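PDB 1RTR: geranyltranstransferase from Staphylococcus aureus, which catalyses the condensation of isopentenyl diphosphate with geranyl diphosphate to form farnesyl diphosphate, an early step of isoprenoid biosynthesis. Local coordinates for the interface of chains A and B. Coordinates in Å, arbitrary orientation; residue numbers count along the deposited sequence, not the author numbering. Chains: chain A/B, geranyltranstransferase.

Contact 1: the interface of chains A and B. Residues chain A 77, 81, 113, 116-117, 120, 142, 145-146, 151; chain B 110, 113-114, 116-117.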
loop_
_atom_site.group_PDB
_atom_site.type_symbol
_atom_site.label_atom_id
_atom_site.label_comp_id
_atom_site.label_asym_id
_atom_site.label_seq_id
_atom_site.Cartn_x
_atom_site.Cartn_y
_atom_site.Cartn_z
ATOM N N TYR A 77 -5.730 -8.271 2.120
ATOM C CA TYR A 77 -5.589 -7.132 3.029
ATOM C C TYR A 77 -6.912 -6.381 3.222
ATOM O O TYR A 77 -7.222 -5.962 4.334
ATOM C CB TYR A 77 -4.463 -6.173 2.577
ATOM C CG TYR A 77 -4.906 -4.744 2.324
ATOM C CD1 TYR A 77 -5.217 -3.879 3.383
ATOM C CD2 TYR A 77 -5.021 -4.261 1.031
ATOM C CE1 TYR A 77 -5.637 -2.563 3.146
ATOM C CE2 TYR A 77 -5.446 -2.942 0.776
ATOM C CZ TYR A 77 -5.738 -2.104 1.837
ATOM O OH TYR A 77 -6.140 -0.818 1.586
ATOM N N HIS A 81 -8.884 -5.797 6.959
ATOM C CA HIS A 81 -9.363 -4.503 7.432
ATOM C C HIS A 81 -10.892 -4.453 7.506
ATOM O O HIS A 81 -11.426 -3.992 8.521
ATOM C CB HIS A 81 -8.796 -3.337 6.618
ATOM C CG HIS A 81 -7.378 -2.990 6.957
ATOM N ND1 HIS A 81 -6.495 -3.896 7.515
ATOM C CD2 HIS A 81 -6.683 -1.841 6.792
ATOM C CE1 HIS A 81 -5.323 -3.313 7.687
ATOM N NE2 HIS A 81 -5.411 -2.068 7.256
ATOM N N ASP A 113 -1.656 -3.886 6.511
ATOM C CA ASP A 113 -0.702 -2.897 5.994
ATOM C C ASP A 113 0.505 -3.528 5.302
ATOM O O ASP A 113 0.938 -3.056 4.235
ATOM C CB ASP A 113 -0.238 -1.986 7.116
ATOM C CG ASP A 113 -1.354 -1.110 7.635
ATOM O OD1 ASP A 113 -1.160 -0.425 8.669
ATOM O OD2 ASP A 113 -2.473 -1.065 7.080
ATOM N N LEU A 116 -0.585 -5.091 1.840
ATOM C CA LEU A 116 -0.660 -3.999 0.893
ATOM C C LEU A 116 0.732 -3.650 0.402
ATOM O O LEU A 116 0.984 -3.626 -0.804
ATOM C CB LEU A 116 -1.306 -2.762 1.542
ATOM C CG LEU A 116 -2.184 -1.854 0.678
ATOM C CD1 LEU A 116 -2.458 -0.475 1.310
ATOM C CD2 LEU A 116 -1.665 -1.703 -0.740
ATOM N N THR A 117 1.646 -3.391 1.334
ATOM C CA THR A 117 3.017 -3.091 0.967
ATOM C C THR A 117 3.661 -4.218 0.140
ATOM O O THR A 117 4.294 -3.946 -0.895
ATOM C CB THR A 117 3.846 -2.797 2.227
ATOM O OG1 THR A 117 3.069 -2.015 3.134
ATOM C CG2 THR A 117 5.021 -1.879 1.912
ATOM N N PHE A 120 3.105 -4.463 -3.756
ATOM C CA PHE A 120 3.898 -3.552 -4.574
ATOM C C PHE A 120 5.348 -3.998 -4.735
ATOM O O PHE A 120 5.926 -3.883 -5.822
ATOM C CB PHE A 120 3.774 -2.127 -4.047
ATOM C CG PHE A 120 2.403 -1.562 -4.232
ATOM C CD1 PHE A 120 1.966 -1.171 -5.494
ATOM C CD2 PHE A 120 1.529 -1.470 -3.168
ATOM C CE1 PHE A 120 0.689 -0.673 -5.686
ATOM C CE2 PHE A 120 0.247 -0.978 -3.353
ATOM C CZ PHE A 120 -0.177 -0.575 -4.618
ATOM N N SER A 142 -2.346 0.728 -8.151
ATOM C CA SER A 142 -2.474 1.775 -7.142
ATOM C C SER A 142 -3.740 2.616 -7.331
ATOM O O SER A 142 -4.385 2.985 -6.345
ATOM C CB SER A 142 -1.224 2.653 -7.093
ATOM O OG SER A 142 -1.019 3.309 -8.332
ATOM N N SER A 145 -6.805 0.362 -6.376
ATOM C CA SER A 145 -6.898 0.034 -4.961
ATOM C C SER A 145 -7.129 1.265 -4.097
ATOM O O SER A 145 -7.613 1.155 -2.982
ATOM C CB SER A 145 -5.630 -0.701 -4.492
ATOM O OG SER A 145 -5.385 -1.887 -5.253
ATOM N N GLY A 146 -6.804 2.440 -4.620
ATOM C CA GLY A 146 -6.757 3.627 -3.797
ATOM C C GLY A 146 -8.059 4.352 -3.545
ATOM O O GLY A 146 -9.152 3.782 -3.646
ATOM N N VAL A 151 -10.492 1.338 -1.963
ATOM C CA VAL A 151 -10.750 1.912 -0.632
ATOM C C VAL A 151 -11.811 3.017 -0.625
ATOM O O VAL A 151 -12.526 3.161 0.361
ATOM C CB VAL A 151 -9.484 2.228 0.288
ATOM C CG1 VAL A 151 -8.208 1.823 -0.335
ATOM C CG2 VAL A 151 -9.459 3.692 0.770
ATOM N N LEU B 110 -9.111 3.899 6.763
ATOM C CA LEU B 110 -9.157 3.991 5.307
ATOM C C LEU B 110 -8.274 5.128 4.771
ATOM O O LEU B 110 -7.652 4.992 3.704
ATOM C CB LEU B 110 -10.605 4.086 4.789
ATOM C CG LEU B 110 -11.578 2.925 5.093
ATOM C CD1 LEU B 110 -12.902 3.144 4.398
ATOM C CD2 LEU B 110 -11.047 1.530 4.755
ATOM N N ASP B 113 -4.796 3.545 4.661
ATOM C CA ASP B 113 -4.671 2.629 3.526
ATOM C C ASP B 113 -4.534 3.410 2.215
ATOM O O ASP B 113 -3.682 3.086 1.357
ATOM C CB ASP B 113 -5.868 1.680 3.461
ATOM C CG ASP B 113 -5.958 0.752 4.675
ATOM O OD1 ASP B 113 -7.045 0.170 4.908
ATOM O OD2 ASP B 113 -5.009 0.537 5.460
ATOM N N ALA B 114 -5.356 4.450 2.072
ATOM C CA ALA B 114 -5.382 5.246 0.849
ATOM C C ALA B 114 -4.054 5.960 0.651
ATOM O O ALA B 114 -3.492 5.938 -0.457
ATOM C CB ALA B 114 -6.550 6.247 0.869
ATOM N N LEU B 116 -1.054 5.143 1.986
ATOM C CA LEU B 116 -0.099 4.109 1.621
ATOM C C LEU B 116 -0.130 3.886 0.108
ATOM O O LEU B 116 0.912 3.919 -0.555
ATOM C CB LEU B 116 -0.409 2.784 2.348
ATOM C CG LEU B 116 0.758 1.847 2.716
ATOM C CD1 LEU B 116 0.316 0.424 3.126
ATOM C CD2 LEU B 116 1.846 1.760 1.660
ATOM N N THR B 117 -1.336 3.671 -0.421
ATOM C CA THR B 117 -1.528 3.348 -1.830
ATOM C C THR B 117 -1.128 4.492 -2.752
ATOM O O THR B 117 -0.456 4.273 -3.767
ATOM C CB THR B 117 -2.995 2.956 -2.068
ATOM O OG1 THR B 117 -3.409 2.053 -1.032
ATOM C CG2 THR B 117 -3.140 2.142 -3.338
HETATM O O HOH W 1 -5.421 0.124 -1.063
#
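Polar contacts gather around two aspartates brought together by the pairing of helix 105-124 of each chain. A:His81 NE2 points its N-H to A:Asp113 OD2 (3.1 Å); the acceptor lies nearly in the imidazole plane, yet the donor meets the carboxylate 35° out of its own plane. A:His81 NE2 is also 3.2 Å from B:Asp113 OD2, at most a second, strongly bent acceptor, the two side chains meeting tip to tip with their planes 34° apart. The two OD2 atoms of A:Asp113 and B:Asp113 stand 3.4 Å apart, a closeness that may favour a proton on one of them or a charged histidine. A:Tyr77 presents its ring edge to B:Asp113 OD1, the carboxylate standing almost perpendicular, while A:Leu116 CG lies over one face of the A:Tyr77 ring, toward its rim. Water 1 joins A:Tyr77 OH, A:Ser145 O and B:Thr117 OG1. B:Thr117 OG1 also bonds to B:Asp113 O one turn back (2.6 Å), which turns CG2 anti to the backbone N and toward A:Ser142 O. Among apolar contacts, A:Leu116 and B:Leu116 meet tip to tip through their CD1 methyls (3.4 Å), and A:Val151 CG2 packs on B:Ala114 CB. The site joins the subunits directly beside the first aspartate-rich motif, which follows A:His81 in sequence.

Contact 2: the interface of chains A and B. Residues chain A 124, 131, 134-135, 138-139; chain B 124, 131-132, 134-135, 138.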
loop_
_atom_site.group_PDB
_atom_site.type_symbol
_atom_site.label_atom_id
_atom_site.label_comp_id
_atom_site.label_asym_id
_atom_site.label_seq_id
_atom_site.Cartn_x
_atom_site.Cartn_y
_atom_site.Cartn_z
ATOM N N SER A 124 7.161 -4.947 -8.437
ATOM C CA SER A 124 8.368 -4.170 -8.705
ATOM C C SER A 124 9.627 -5.042 -8.792
ATOM O O SER A 124 10.628 -4.632 -9.386
ATOM C CB SER A 124 8.543 -3.057 -7.671
ATOM O OG SER A 124 8.879 -3.579 -6.403
ATOM N N ASP A 131 10.851 -3.064 -17.030
ATOM C CA ASP A 131 10.526 -1.971 -16.130
ATOM C C ASP A 131 9.336 -1.151 -16.648
ATOM O O ASP A 131 8.500 -0.678 -15.859
ATOM C CB ASP A 131 11.773 -1.123 -15.853
ATOM C CG ASP A 131 12.810 -1.877 -15.009
ATOM O OD1 ASP A 131 13.959 -1.381 -14.886
ATOM O OD2 ASP A 131 12.561 -2.973 -14.434
ATOM N N LYS A 134 6.236 -3.100 -15.793
ATOM C CA LYS A 134 6.113 -3.093 -14.336
ATOM C C LYS A 134 5.465 -1.811 -13.828
ATOM O O LYS A 134 4.595 -1.852 -12.957
ATOM C CB LYS A 134 7.485 -3.256 -13.685
ATOM C CG LYS A 134 7.949 -4.687 -13.540
ATOM C CD LYS A 134 9.168 -4.734 -12.651
ATOM C CE LYS A 134 10.409 -5.090 -13.431
ATOM N NZ LYS A 134 11.260 -5.881 -12.539
ATOM N N ILE A 135 5.890 -0.676 -14.374
ATOM C CA ILE A 135 5.284 0.605 -14.033
ATOM C C ILE A 135 3.789 0.613 -14.368
ATOM O O ILE A 135 2.975 0.997 -13.539
ATOM C CB ILE A 135 6.057 1.782 -14.706
ATOM C CG1 ILE A 135 7.455 1.932 -14.088
ATOM C CG2 ILE A 135 5.308 3.093 -14.580
ATOM C CD1 ILE A 135 7.488 2.007 -12.557
ATOM N N LEU A 138 1.871 -1.476 -11.836
ATOM C CA LEU A 138 1.897 -0.819 -10.521
ATOM C C LEU A 138 0.973 0.393 -10.492
ATOM O O LEU A 138 0.178 0.555 -9.566
ATOM C CB LEU A 138 3.320 -0.386 -10.150
ATOM C CG LEU A 138 4.228 -1.460 -9.567
ATOM C CD1 LEU A 138 5.687 -1.138 -9.857
ATOM C CD2 LEU A 138 4.021 -1.629 -8.070
ATOM N N GLN A 139 1.085 1.232 -11.521
ATOM C CA GLN A 139 0.230 2.398 -11.677
ATOM C C GLN A 139 -1.226 1.993 -11.627
ATOM O O GLN A 139 -2.015 2.582 -10.889
ATOM C CB GLN A 139 0.516 3.100 -13.002
ATOM C CG GLN A 139 0.295 4.595 -12.950
ATOM C CD GLN A 139 0.717 5.288 -14.231
ATOM O OE1 GLN A 139 0.236 6.384 -14.524
ATOM N NE2 GLN A 139 1.614 4.653 -15.006
ATOM N N SER B 124 5.059 5.834 -9.183
ATOM C CA SER B 124 4.677 5.208 -10.455
ATOM C C SER B 124 4.438 6.207 -11.585
ATOM O O SER B 124 4.695 5.905 -12.748
ATOM C CB SER B 124 3.371 4.449 -10.276
ATOM O OG SER B 124 3.625 3.149 -9.834
ATOM N N ASP B 131 11.787 4.786 -16.204
ATOM C CA ASP B 131 11.104 3.648 -15.621
ATOM C C ASP B 131 12.042 2.823 -14.751
ATOM O O ASP B 131 11.620 2.283 -13.724
ATOM C CB ASP B 131 10.488 2.778 -16.710
ATOM C CG ASP B 131 9.275 3.428 -17.355
ATOM O OD1 ASP B 131 8.589 4.236 -16.676
ATOM O OD2 ASP B 131 8.942 3.189 -18.540
ATOM N N GLU B 132 13.313 2.752 -15.149
ATOM C CA GLU B 132 14.298 1.962 -14.412
ATOM C C GLU B 132 14.564 2.495 -12.991
ATOM O O GLU B 132 14.643 1.706 -12.037
ATOM C CB GLU B 132 15.554 1.704 -15.260
ATOM C CG GLU B 132 16.857 2.314 -14.775
ATOM C CD GLU B 132 18.033 1.360 -14.920
ATOM O OE1 GLU B 132 18.656 1.321 -16.010
ATOM O OE2 GLU B 132 18.330 0.640 -13.941
ATOM N N LYS B 134 12.379 4.531 -11.277
ATOM C CA LYS B 134 11.102 4.424 -10.562
ATOM C C LYS B 134 11.036 3.059 -9.893
ATOM O O LYS B 134 10.681 2.948 -8.721
ATOM C CB LYS B 134 9.896 4.594 -11.495
ATOM C CG LYS B 134 9.778 5.962 -12.153
ATOM C CD LYS B 134 8.321 6.353 -12.379
ATOM C CE LYS B 134 7.840 6.018 -13.785
ATOM N NZ LYS B 134 8.272 7.066 -14.746
ATOM N N ILE B 135 11.398 2.021 -10.631
ATOM C CA ILE B 135 11.361 0.672 -10.084
ATOM C C ILE B 135 12.326 0.510 -8.909
ATOM O O ILE B 135 11.967 -0.092 -7.894
ATOM C CB ILE B 135 11.588 -0.366 -11.192
ATOM C CG1 ILE B 135 10.355 -0.427 -12.110
ATOM C CG2 ILE B 135 11.946 -1.731 -10.613
ATOM C CD1 ILE B 135 9.035 -0.828 -11.414
ATOM N N LEU B 138 10.782 2.533 -6.007
ATOM C CA LEU B 138 9.564 1.817 -5.627
ATOM C C LEU B 138 9.882 0.525 -4.882
ATOM O O LEU B 138 9.261 0.208 -3.871
ATOM C CB LEU B 138 8.786 1.474 -6.889
ATOM C CG LEU B 138 7.346 1.817 -7.253
ATOM C CD1 LEU B 138 6.705 2.873 -6.400
ATOM C CD2 LEU B 138 7.355 2.226 -8.732
HETATM O O HOH W 2 14.952 -0.758 -12.227
#
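A:Ile135 and B:Ile135 form the apolar centre of this contact, sliding past each other in opposite directions until their CD1 methyls lie 3.4 Å apart. In each, CG1 is anti to the carbonyl carbon (chi1 -68° in A, -71° in B) and CG2 anti to the backbone N. That setting sends the CD1 branch inward, while CG2 turns to the end of the partner's helix 105-124: A:Ile135 CG2 lies 3.4 Å from B:Ser124 O, and B:Ile135 CG2 makes the matching approach to A:Ser124 O. Each isoleucine side chain also crosses the opposing Lys134 at about a right angle, A:Ile135 CD1 touching B:Lys134 CB at 3.7 Å. One turn on, A:Leu138 CD1 and B:Leu138 CD2 come tip to tip (3.9 Å), and A:Leu138 CD1 also packs on B:Ile135 CD1.

Polar groups border this packing without bonding directly across it. A:Asp131 OD1 reaches B:Glu132 O through water 2, which is 2.9 Å from the carboxylate oxygen. Within each chain Lys134 turns back along its helix: A:Lys134 NZ pairs loosely with A:Asp131 OD2 (3.7 Å) and B:Lys134 NZ with B:Asp131 OD1, probably tempering the carboxylate charges beside the isoleucines.

The site lies near the two-fold axis, where the first turns of helix 131-145 from both chains meet beside the C-terminal ends of helix 105-124.

Contact 3: the interface of chains A and B. Residues chain A 147, 152-156, 158-159, 172, 176; chain B 26-30, 106, 110.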
loop_
_atom_site.group_PDB
_atom_site.type_symbol
_atom_site.label_atom_id
_atom_site.label_comp_id
_atom_site.label_asym_id
_atom_site.label_seq_id
_atom_site.Cartn_x
_atom_site.Cartn_y
_atom_site.Cartn_z
ATOM N N HIS A 147 -7.932 5.633 -3.224
ATOM C CA HIS A 147 -9.069 6.428 -2.791
ATOM C C HIS A 147 -10.175 6.542 -3.837
ATOM O O HIS A 147 -11.327 6.677 -3.465
ATOM C CB HIS A 147 -8.638 7.789 -2.240
ATOM C CG HIS A 147 -8.118 8.732 -3.275
ATOM N ND1 HIS A 147 -8.731 9.931 -3.555
ATOM C CD2 HIS A 147 -7.031 8.668 -4.076
ATOM C CE1 HIS A 147 -8.049 10.564 -4.492
ATOM N NE2 HIS A 147 -7.015 9.816 -4.829
ATOM N N GLY A 152 -11.925 3.762 -1.723
ATOM C CA GLY A 152 -12.961 4.776 -1.878
ATOM C C GLY A 152 -14.351 4.155 -1.838
ATOM O O GLY A 152 -15.279 4.737 -1.290
ATOM N N GLY A 153 -14.485 2.957 -2.402
ATOM C CA GLY A 153 -15.735 2.222 -2.366
ATOM C C GLY A 153 -16.098 1.739 -0.980
ATOM O O GLY A 153 -17.281 1.730 -0.608
ATOM N N GLN A 154 -15.087 1.326 -0.215
ATOM C CA GLN A 154 -15.299 0.944 1.177
ATOM C C GLN A 154 -15.755 2.151 1.976
ATOM O O GLN A 154 -16.596 2.014 2.848
ATOM C CB GLN A 154 -14.034 0.369 1.812
ATOM C CG GLN A 154 -14.054 -1.138 2.074
ATOM C CD GLN A 154 -15.216 -1.608 2.950
ATOM O OE1 GLN A 154 -15.385 -1.157 4.089
ATOM N NE2 GLN A 154 -15.998 -2.532 2.423
ATOM N N MET A 155 -15.194 3.327 1.690
ATOM C CA MET A 155 -15.625 4.547 2.378
ATOM C C MET A 155 -17.103 4.780 2.078
ATOM O O MET A 155 -17.912 4.860 3.003
ATOM C CB MET A 155 -14.796 5.766 1.972
ATOM C CG MET A 155 -13.612 6.068 2.886
ATOM S SD MET A 155 -13.976 6.584 4.577
ATOM C CE MET A 155 -14.793 8.167 4.330
ATOM N N LEU A 156 -17.435 4.834 0.784
ATOM C CA LEU A 156 -18.807 4.979 0.324
ATOM C C LEU A 156 -19.741 3.922 0.913
ATOM O O LEU A 156 -20.830 4.258 1.338
ATOM C CB LEU A 156 -18.895 5.012 -1.207
ATOM C CG LEU A 156 -20.209 5.581 -1.780
ATOM C CD1 LEU A 156 -20.676 6.830 -1.032
ATOM C CD2 LEU A 156 -20.128 5.858 -3.277
ATOM N N MET A 158 -19.432 2.219 3.795
ATOM C CA MET A 158 -19.555 2.457 5.236
ATOM C C MET A 158 -20.403 3.693 5.537
ATOM O O MET A 158 -21.181 3.698 6.479
ATOM C CB MET A 158 -18.169 2.626 5.886
ATOM C CG MET A 158 -17.301 1.390 5.922
ATOM S SD MET A 158 -17.746 0.301 7.255
ATOM C CE MET A 158 -17.941 -1.201 6.377
ATOM N N GLN A 159 -20.224 4.744 4.744
ATOM C CA GLN A 159 -21.047 5.948 4.820
ATOM C C GLN A 159 -22.537 5.654 4.573
ATOM O O GLN A 159 -23.409 6.250 5.208
ATOM C CB GLN A 159 -20.560 6.968 3.796
ATOM C CG GLN A 159 -21.185 8.336 3.945
ATOM C CD GLN A 159 -20.546 9.352 3.038
ATOM O OE1 GLN A 159 -21.061 9.634 1.958
ATOM N NE2 GLN A 159 -19.413 9.903 3.464
ATOM N N MET A 172 -22.079 2.829 -7.941
ATOM C CA MET A 172 -20.820 3.490 -7.630
ATOM C C MET A 172 -20.024 2.679 -6.593
ATOM O O MET A 172 -18.824 2.460 -6.771
ATOM C CB MET A 172 -21.050 4.929 -7.146
ATOM C CG MET A 172 -19.781 5.770 -6.929
ATOM S SD MET A 172 -18.736 5.891 -8.420
ATOM C CE MET A 172 -19.512 7.343 -9.218
ATOM N N THR A 176 -16.417 0.501 -7.694
ATOM C CA THR A 176 -15.128 0.898 -7.151
ATOM C C THR A 176 -14.645 -0.125 -6.126
ATOM O O THR A 176 -13.513 -0.587 -6.208
ATOM C CB THR A 176 -15.191 2.285 -6.505
ATOM O OG1 THR A 176 -16.260 2.311 -5.561
ATOM C CG2 THR A 176 -15.558 3.362 -7.522
ATOM N N MET B 26 -16.868 10.769 -5.415
ATOM C CA MET B 26 -17.648 9.863 -4.567
ATOM C C MET B 26 -18.258 10.543 -3.343
ATOM O O MET B 26 -19.105 9.956 -2.656
ATOM C CB MET B 26 -16.825 8.633 -4.171
ATOM C CG MET B 26 -16.279 7.861 -5.368
ATOM S SD MET B 26 -15.263 6.480 -4.889
ATOM C CE MET B 26 -16.538 5.380 -4.412
ATOM N N ASP B 27 -17.827 11.778 -3.081
ATOM C CA ASP B 27 -18.427 12.624 -2.048
ATOM C C ASP B 27 -18.414 11.989 -0.647
ATOM O O ASP B 27 -19.463 11.705 -0.048
ATOM C CB ASP B 27 -19.842 13.042 -2.459
ATOM C CG ASP B 27 -20.247 14.375 -1.862
ATOM O OD1 ASP B 27 -20.617 14.389 -0.662
ATOM O OD2 ASP B 27 -20.222 15.457 -2.510
ATOM N N THR B 28 -17.212 11.753 -0.139
ATOM C CA THR B 28 -17.035 11.219 1.208
ATOM C C THR B 28 -16.023 12.078 1.937
ATOM O O THR B 28 -15.554 13.087 1.412
ATOM C CB THR B 28 -16.539 9.747 1.182
ATOM O OG1 THR B 28 -15.390 9.648 0.334
ATOM C CG2 THR B 28 -17.550 8.826 0.519
ATOM N N GLN B 29 -15.665 11.652 3.139
ATOM C CA GLN B 29 -14.678 12.376 3.926
ATOM C C GLN B 29 -13.249 11.847 3.769
ATOM O O GLN B 29 -12.341 12.333 4.452
ATOM C CB GLN B 29 -15.099 12.400 5.388
ATOM C CG GLN B 29 -16.363 13.199 5.633
ATOM C CD GLN B 29 -16.659 13.366 7.101
ATOM O OE1 GLN B 29 -16.877 14.485 7.561
ATOM N NE2 GLN B 29 -16.670 12.260 7.847
ATOM N N LEU B 30 -13.052 10.883 2.861
ATOM C CA LEU B 30 -11.749 10.236 2.673
ATOM C C LEU B 30 -10.647 11.238 2.386
ATOM O O LEU B 30 -9.628 11.254 3.062
ATOM C CB LEU B 30 -11.783 9.198 1.544
ATOM C CG LEU B 30 -11.131 7.817 1.747
ATOM C CD1 LEU B 30 -10.809 7.196 0.412
ATOM C CD2 LEU B 30 -9.907 7.770 2.638
ATOM N N TRP B 106 -13.061 4.097 11.553
ATOM C CA TRP B 106 -13.098 3.446 10.229
ATOM C C TRP B 106 -12.585 4.345 9.113
ATOM O O TRP B 106 -11.849 3.885 8.237
ATOM C CB TRP B 106 -14.463 2.811 9.874
ATOM C CG TRP B 106 -15.673 3.720 9.894
ATOM C CD1 TRP B 106 -16.547 3.897 10.932
ATOM C CD2 TRP B 106 -16.167 4.534 8.820
ATOM N NE1 TRP B 106 -17.535 4.787 10.583
ATOM C CE2 TRP B 106 -17.330 5.194 9.291
ATOM C CE3 TRP B 106 -15.737 4.791 7.511
ATOM C CZ2 TRP B 106 -18.061 6.088 8.504
ATOM C CZ3 TRP B 106 -16.467 5.677 6.731
ATOM C CH2 TRP B 106 -17.617 6.313 7.231
ATOM N N LEU B 110 -9.111 3.899 6.763
ATOM C CA LEU B 110 -9.157 3.991 5.307
ATOM C C LEU B 110 -8.274 5.128 4.771
ATOM O O LEU B 110 -7.652 4.992 3.704
ATOM C CB LEU B 110 -10.605 4.086 4.789
ATOM C CG LEU B 110 -11.578 2.925 5.093
ATOM C CD1 LEU B 110 -12.902 3.144 4.398
ATOM C CD2 LEU B 110 -11.047 1.530 4.755
HETATM O O HOH W 3 -14.498 7.549 -1.099
#
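Helix 150-159, which carries the GQxxD sequence of the trans-prenyltransferase (polyprenyl synthetase) family, packs against the segment of the partner leading into helix 30-38 and the start of its helix 105-124. A:Met155, bent at chi2 and chi3 (both -66°), is the central side chain. A:Met155 CG lies 3.2 Å from B:Leu30 CG, a value short for two carbons that may reflect the model, the side chains crossing obliquely. A:Met155 CG also touches B:Leu110 CD1, A:Met155 and B:Leu110 running past each other in opposite directions. A:Met155 SD lies 3.4 Å from B:Trp106 CZ3, the side chains crossing at about a right angle. A:Met158 CB lies over one face of the B:Trp106 indole, toward the rim, 3.7 Å from the centroid of the six-membered ring in a CH-pi contact.

Farther along, B:Met26 inserts its methyl against A:Thr176 and A:Gly152, B:Met26 CE lying 3.3 Å from A:Thr176 OG1. A:Thr176 OG1 donates to A:Met172 O (2.8 Å, in the carbonyl plane). A:Leu156 CD2 flanks the same methyl. Water 3 bridges A:Gly152 O and B:Thr28 OG1.

The contact thus lets the N-terminal region of one subunit lie across helix 150-159 and beside helix 167-177 of the other.

The three contacts run along one two-fold interface, with contact 1 in the middle. The C-alpha centre of contact 1 is about 17 Å from that of contact 2 and about 13 Å from that of contact 3, while contacts 2 and 3 are about 27 Å apart. Helix 105-124 takes part in all of them; helix 131-145 joins contacts 1 and 2, and helix 150-159 joins contacts 1 and 3, which share B:Leu110. Since each contact has a symmetry twin, the paired helices make one continuous surface, consistent with the homodimer usual for farnesyl pyrophosphate synthases.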